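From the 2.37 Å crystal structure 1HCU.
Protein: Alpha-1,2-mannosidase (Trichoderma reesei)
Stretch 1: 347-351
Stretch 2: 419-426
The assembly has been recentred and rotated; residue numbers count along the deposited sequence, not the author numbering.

Stretch 1 347-351: ASGIG
Stretch 2 419-426: SAIEDACR

A short irregular segment, Ala347 to Gly351, packs one isoleucine against the last turns of a helix that enters from earlier in the chain and runs through Cys425. The contact is small, 210 Å² summed over both sides, and no direct hydrogen bond crosses it; shape, apolar packing and one bridging water hold it. In register, Gly349 lies over Ala420, their CA atoms 5.5 Å apart.

The helix has regular phi/psi near -60/-45 at Ser419 to Ile421, loosening to -100/-32 at Ala424 and -88/-13 at Cys425; Arg426, at -55/122, leaves it. Its i to i+4 bonds include Ala424 N to Ala420 O (3.3 Å) and Cys425 N to Ile421 O (2.7 Å). Ala420 and Ala424, one turn apart, point their CB atoms toward the loop, and these small methyls leave a shallow hollow continued by the backbone of Ile421 and the sulfur of Cys425.

Ile350 is the bump that fills it. Its backbone is extended (-115/139), its CA-to-CB bond points toward the helix, and chi1 m with chi2 t (-62°, 172°) carries CD1 into the hollow: Ile350 CD1 lies 3.4 Å from Ala420 O, 3.7 Å from Ile421 CA, 3.8 Å from Ala424 CB and 4.2 Å from Cys425 SG. Behind it, Ile350 CG1 sits 3.9 Å from Ala420 CB and 4.4 Å from Ile421 CG1. Ile350, Ile421 and Cys425 are buried; Ile421 (m, t) and Cys425 (chi1 m) have CA-to-CB bonds directed sideways.

Ala420 CB is the reciprocal knob, pressed against the loop backbone 3.5 Å from Ser348 O and 3.4 Å from Gly349 O. Gly349 turns the chain at phi/psi 81/12, where a CB would jam against the preceding carbonyl oxygen; it would also point toward the helix and come within 3.3 Å of Ala420 CB. Glycine therefore suits both the turn and the close approach.

Ser348 (-85/-15, chi1 p) braces the turn: Ile350 N donates to Ser348 OG at 3.2 Å, tying the bend together just before the isoleucine. Between the partly exposed Ser348 and Ala420, water 1 donates to Ser348 O (2.6 Å) and to Ala420 O (2.8 Å), linking two carbonyls that could not bond to each other. Glu422, p at chi1, points its CA-to-CB bond away, and the exposed Asp423 points its own sideways; neither charged side chain touches the loop.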

# COMPACT_ATOMS: atom_id res chain seq x y z
N ALA A 347 20.24 -13.44 5.05
CA ALA A 347 20.31 -14.72 5.74
C ALA A 347 18.91 -15.27 6.01
O ALA A 347 18.69 -16.47 5.94
CB ALA A 347 21.10 -14.58 7.04
N SER A 348 17.96 -14.39 6.30
CA SER A 348 16.61 -14.86 6.57
C SER A 348 15.78 -15.05 5.29
O SER A 348 14.73 -15.70 5.31
CB SER A 348 15.87 -13.88 7.48
OG SER A 348 15.67 -12.64 6.83
N GLY A 349 16.26 -14.50 4.18
CA GLY A 349 15.51 -14.62 2.94
C GLY A 349 14.40 -13.57 2.90
O GLY A 349 13.52 -13.62 2.05
N ILE A 350 14.45 -12.61 3.83
CA ILE A 350 13.47 -11.53 3.91
C ILE A 350 14.16 -10.19 3.61
O ILE A 350 15.27 -9.95 4.08
CB ILE A 350 12.81 -11.48 5.32
CG1 ILE A 350 12.07 -12.79 5.59
CG2 ILE A 350 11.85 -10.28 5.42
CD1 ILE A 350 11.55 -12.95 7.02
N GLY A 351 13.49 -9.33 2.84
CA GLY A 351 14.07 -8.04 2.49
C GLY A 351 14.17 -7.02 3.62
O GLY A 351 13.32 -7.01 4.51
N SER A 419 7.23 -18.14 2.42
CA SER A 419 7.91 -19.13 3.27
C SER A 419 8.96 -18.52 4.19
O SER A 419 9.02 -18.83 5.38
CB SER A 419 8.57 -20.22 2.42
OG SER A 419 7.62 -20.90 1.62
N ALA A 420 9.81 -17.66 3.63
CA ALA A 420 10.84 -17.01 4.44
C ALA A 420 10.18 -16.18 5.53
O ALA A 420 10.61 -16.19 6.69
CB ALA A 420 11.73 -16.13 3.56
N ILE A 421 9.13 -15.46 5.16
CA ILE A 421 8.40 -14.62 6.10
C ILE A 421 7.80 -15.41 7.27
O ILE A 421 8.00 -15.04 8.43
CB ILE A 421 7.26 -13.85 5.38
CG1 ILE A 421 7.86 -12.79 4.45
CG2 ILE A 421 6.32 -13.22 6.40
CD1 ILE A 421 6.84 -12.07 3.60
N GLU A 422 7.08 -16.49 6.99
CA GLU A 422 6.50 -17.22 8.10
C GLU A 422 7.49 -18.03 8.93
O GLU A 422 7.27 -18.23 10.12
CB GLU A 422 5.34 -18.11 7.65
CG GLU A 422 5.59 -19.06 6.51
CD GLU A 422 4.35 -19.89 6.20
OE1 GLU A 422 3.23 -19.34 6.27
OE2 GLU A 422 4.49 -21.10 5.89
N ASP A 423 8.59 -18.47 8.32
CA ASP A 423 9.57 -19.23 9.08
C ASP A 423 10.27 -18.35 10.12
O ASP A 423 10.64 -18.82 11.19
CB ASP A 423 10.63 -19.86 8.15
CG ASP A 423 10.06 -20.96 7.27
OD1 ASP A 423 9.16 -21.70 7.73
OD2 ASP A 423 10.52 -21.10 6.12
N ALA A 424 10.44 -17.06 9.82
CA ALA A 424 11.11 -16.17 10.75
C ALA A 424 10.14 -15.30 11.55
O ALA A 424 10.42 -14.97 12.71
CB ALA A 424 12.11 -15.29 10.01
N CYS A 425 9.01 -14.94 10.96
CA CYS A 425 8.04 -14.09 11.63
C CYS A 425 7.02 -14.83 12.49
O CYS A 425 6.31 -14.22 13.29
CB CYS A 425 7.35 -13.20 10.61
SG CYS A 425 8.49 -12.07 9.80
N ARG A 426 6.95 -16.15 12.33
CA ARG A 426 6.06 -16.97 13.13
C ARG A 426 6.45 -16.64 14.58
O ARG A 426 7.61 -16.79 14.95
CB ARG A 426 6.33 -18.45 12.82
CG ARG A 426 5.59 -19.50 13.65
CD ARG A 426 4.12 -19.61 13.30
NE ARG A 426 3.29 -18.94 14.29
CZ ARG A 426 2.99 -19.42 15.49
NH1 ARG A 426 3.45 -20.61 15.87
NH2 ARG A 426 2.26 -18.70 16.33
O HOH W 1 13.22 -17.12 6.88